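Esterase (Xanthomonas oryzae pv. oryzae, PDB 3H2G) degrades rice cell walls as a virulence esterase, probably of the alpha/beta-hydrolase type, hydrolysing carboxylic ester bonds. Local coordinates at residues P208-Q213 against N318-A323. Residues are numbered along the deposited sequence; the frame is centred on the assembly and turned at random.
Sequences PYALEQ and NLLEWA
Asn318 meets the first turn of helix 211-218 with its side-chain amide. Asn318 OD1 accepts a nearly straight hydrogen bond from Glu212 N, at 3.0 Å and 168°, with the donor in the amide plane. Leu211 N is also close to OD1 but is badly angled for a bond. Water 2 donates to OD1 and accepts from Gln213 N. OD1 therefore serves two backbone N-H groups of the helix start, one directly and one through water. Water 1 accepts a weak bond from ND2 and donates to Glu212 OE1. Glu212 OE2 is salt-bridged to Arg311.

The fold is an alpha/beta hydrolase. The contact joins the loop after strand 198-205 to the loop leading into the neighbouring parallel strand 328-332. The excursion between them is rich in helix. One backbone bond ties the two loops, from Leu319 N to Tyr209 O at 2.9 Å. Tyr209 O also takes a weak bond from Leu211 N, closing the inverse gamma turn centred on Ala210.

Leu320 carries the apolar contact: its CD1 lies 4.0 Å from Ala210 CB and its CD2 4.3 Å from Tyr209 CB. Leu320 also packs on Ala347 and Ser350 of helix 342-353.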
ATOM      1  N   PRO A 208      -1.957   2.373  -8.108  1.00  4.47           N
ATOM      2  CA  PRO A 208      -1.860   3.376  -9.172  1.00  3.74           C
ATOM      3  C   PRO A 208      -0.455   3.401  -9.782  1.00  4.46           C
ATOM      4  O   PRO A 208       0.273   4.375  -9.624  1.00  4.86           O
ATOM      5  CB  PRO A 208      -2.199   4.669  -8.440  1.00  4.58           C
ATOM      6  CG  PRO A 208      -1.561   4.445  -7.106  1.00  4.34           C
ATOM      7  CD  PRO A 208      -1.947   3.016  -6.780  1.00  4.29           C
ATOM      8  N   TYR A 209      -0.086   2.322 -10.475  1.00  3.97           N
ATOM      9  CA  TYR A 209       1.239   2.201 -11.089  1.00  4.55           C
ATOM     10  C   TYR A 209       1.517   3.331 -12.077  1.00  5.14           C
ATOM     11  O   TYR A 209       2.645   3.824 -12.170  1.00  5.47           O
ATOM     12  CB  TYR A 209       1.364   0.840 -11.783  1.00  4.87           C
ATOM     13  CG  TYR A 209       0.699  -0.274 -11.001  1.00  4.62           C
ATOM     14  CD1 TYR A 209       1.063  -0.539  -9.681  1.00  5.06           C
ATOM     15  CD2 TYR A 209      -0.356  -1.001 -11.552  1.00  5.20           C
ATOM     16  CE1 TYR A 209       0.386  -1.492  -8.924  1.00  5.71           C
ATOM     17  CE2 TYR A 209      -1.042  -1.957 -10.804  1.00  6.14           C
ATOM     18  CZ  TYR A 209      -0.670  -2.192  -9.490  1.00  7.89           C
ATOM     19  OH  TYR A 209      -1.385  -3.086  -8.729  1.00  5.96           O
ATOM     20  N   ALA A 210       0.493   3.721 -12.830  1.00  4.66           N
ATOM     21  CA  ALA A 210       0.615   4.832 -13.769  1.00  5.43           C
ATOM     22  C   ALA A 210       0.072   5.996 -12.946  1.00  5.62           C
ATOM     23  O   ALA A 210      -1.011   6.524 -13.209  1.00  5.28           O
ATOM     24  CB  ALA A 210      -0.247   4.585 -15.005  1.00  5.09           C
ATOM     25  N   LEU A 211       0.843   6.365 -11.926  1.00  6.19           N
ATOM     26  CA  LEU A 211       0.475   7.409 -10.978  1.00  5.56           C
ATOM     27  C   LEU A 211       0.071   8.742 -11.584  1.00  4.86           C
ATOM     28  O   LEU A 211      -1.028   9.233 -11.330  1.00  5.07           O
ATOM     29  CB  LEU A 211       1.612   7.617  -9.971  1.00  6.47           C
ATOM     30  CG  LEU A 211       1.300   8.540  -8.790  1.00  4.76           C
ATOM     31  CD1 LEU A 211       0.092   8.005  -8.031  1.00  5.48           C
ATOM     32  CD2 LEU A 211       2.504   8.633  -7.867  1.00  6.27           C
ATOM     33  N   GLU A 212       0.958   9.334 -12.378  1.00  4.80           N
ATOM     34  CA  GLU A 212       0.659  10.620 -13.001  1.00  4.62           C
ATOM     35  C   GLU A 212      -0.595  10.564 -13.874  1.00  5.99           C
ATOM     36  O   GLU A 212      -1.478  11.419 -13.761  1.00  4.90           O
ATOM     37  CB  GLU A 212       1.852  11.088 -13.843  1.00  4.52           C
ATOM     38  CG  GLU A 212       1.556  12.319 -14.691  1.00  7.37           C
ATOM     39  CD  GLU A 212       2.664  12.623 -15.682  1.00  9.00           C
ATOM     40  OE1 GLU A 212       3.401  11.686 -16.052  1.00 10.48           O
ATOM     41  OE2 GLU A 212       2.787  13.792 -16.103  1.00  8.77           O
ATOM     42  N   GLN A 213      -0.685   9.555 -14.737  1.00  6.83           N
ATOM     43  CA  GLN A 213      -1.839   9.436 -15.626  1.00  6.59           C
ATOM     44  C   GLN A 213      -3.135   9.176 -14.858  1.00  6.57           C
ATOM     45  O   GLN A 213      -4.210   9.605 -15.279  1.00  7.12           O
ATOM     46  CB  GLN A 213      -1.614   8.327 -16.657  1.00  5.69           C
ATOM     47  CG  GLN A 213      -2.616   8.356 -17.810  1.00  6.07           C
ATOM     48  CD  GLN A 213      -2.559   9.661 -18.593  1.00  7.12           C
ATOM     49  OE1 GLN A 213      -1.499  10.064 -19.070  1.00  6.21           O
ATOM     50  NE2 GLN A 213      -3.701  10.323 -18.727  1.00  5.94           N
ATOM     51  N   ASN A 318       6.109   7.137 -10.971  1.00  5.27           N
ATOM     52  CA  ASN A 318       5.417   6.190 -11.839  1.00  5.27           C
ATOM     53  C   ASN A 318       6.217   4.906 -11.670  1.00  4.47           C
ATOM     54  O   ASN A 318       7.400   4.956 -11.338  1.00  6.07           O
ATOM     55  CB  ASN A 318       5.500   6.595 -13.317  1.00  5.50           C
ATOM     56  CG  ASN A 318       4.496   7.656 -13.694  1.00  6.41           C
ATOM     57  OD1 ASN A 318       3.413   7.732 -13.121  1.00  4.43           O
ATOM     58  ND2 ASN A 318       4.841   8.469 -14.686  1.00  7.88           N
ATOM     59  N   LEU A 319       5.580   3.767 -11.904  1.00  5.43           N
ATOM     60  CA  LEU A 319       6.244   2.467 -11.790  1.00  6.33           C
ATOM     61  C   LEU A 319       6.052   1.704 -13.094  1.00  6.20           C
ATOM     62  O   LEU A 319       5.699   0.525 -13.094  1.00  6.53           O
ATOM     63  CB  LEU A 319       5.640   1.681 -10.624  1.00  5.89           C
ATOM     64  CG  LEU A 319       5.959   2.257  -9.242  1.00  7.32           C
ATOM     65  CD1 LEU A 319       5.104   1.587  -8.170  1.00  5.87           C
ATOM     66  CD2 LEU A 319       7.444   2.055  -8.959  1.00  6.81           C
ATOM     67  N   LEU A 320       6.319   2.382 -14.205  1.00  5.21           N
ATOM     68  CA  LEU A 320       6.120   1.798 -15.525  1.00  6.67           C
ATOM     69  C   LEU A 320       7.368   1.450 -16.334  1.00  8.33           C
ATOM     70  O   LEU A 320       7.400   0.427 -17.023  1.00  7.90           O
ATOM     71  CB  LEU A 320       5.258   2.751 -16.364  1.00  6.84           C
ATOM     72  CG  LEU A 320       3.950   3.251 -15.746  1.00  6.63           C
ATOM     73  CD1 LEU A 320       3.346   4.345 -16.629  1.00  7.07           C
ATOM     74  CD2 LEU A 320       2.977   2.085 -15.588  1.00  7.44           C
ATOM     75  N   GLU A 321       8.388   2.296 -16.253  1.00  8.90           N
ATOM     76  CA  GLU A 321       9.601   2.100 -17.042  1.00 11.70           C
ATOM     77  C   GLU A 321      10.659   1.139 -16.518  1.00 11.18           C
ATOM     78  O   GLU A 321      11.754   1.551 -16.131  1.00 10.63           O
ATOM     79  CB  GLU A 321      10.241   3.458 -17.329  1.00 14.88           C
ATOM     80  CG  GLU A 321       9.295   4.427 -18.015  1.00 20.14           C
ATOM     81  CD  GLU A 321       9.962   5.739 -18.373  1.00 24.43           C
ATOM     82  OE1 GLU A 321      10.572   6.361 -17.478  1.00 26.37           O
ATOM     83  OE2 GLU A 321       9.870   6.148 -19.551  1.00 27.69           O
ATOM     84  N   TRP A 322      10.327  -0.145 -16.520  1.00  9.17           N
ATOM     85  CA  TRP A 322      11.257  -1.177 -16.088  1.00  7.79           C
ATOM     86  C   TRP A 322      10.758  -2.535 -16.558  1.00  6.80           C
ATOM     87  O   TRP A 322       9.645  -2.651 -17.078  1.00  6.91           O
ATOM     88  CB  TRP A 322      11.445  -1.159 -14.565  1.00  6.58           C
ATOM     89  CG  TRP A 322      10.207  -1.380 -13.757  1.00  6.39           C
ATOM     90  CD1 TRP A 322       9.098  -0.579 -13.705  1.00  5.92           C
ATOM     91  CD2 TRP A 322       9.966  -2.461 -12.850  1.00  5.30           C
ATOM     92  NE1 TRP A 322       8.182  -1.098 -12.818  1.00  4.77           N
ATOM     93  CE2 TRP A 322       8.688  -2.253 -12.281  1.00  5.01           C
ATOM     94  CE3 TRP A 322      10.704  -3.588 -12.464  1.00  6.54           C
ATOM     95  CZ2 TRP A 322       8.134  -3.131 -11.344  1.00  5.10           C
ATOM     96  CZ3 TRP A 322      10.150  -4.465 -11.527  1.00  5.91           C
ATOM     97  CH2 TRP A 322       8.878  -4.229 -10.980  1.00  6.54           C
ATOM     98  N   ALA A 323      11.590  -3.556 -16.395  1.00  7.24           N
ATOM     99  CA  ALA A 323      11.241  -4.902 -16.825  1.00  7.10           C
ATOM    100  C   ALA A 323      11.221  -5.860 -15.638  1.00  7.37           C
ATOM    101  O   ALA A 323      12.270  -6.317 -15.182  1.00  8.21           O
ATOM    102  CB  ALA A 323      12.246  -5.380 -17.879  1.00  6.93           C
TER
HETATM  103  O   HOH W   1       2.671   8.976 -17.204  1.00 19.02           O
HETATM  104  O   HOH W   2       1.425   7.628 -15.233  1.00  5.51           O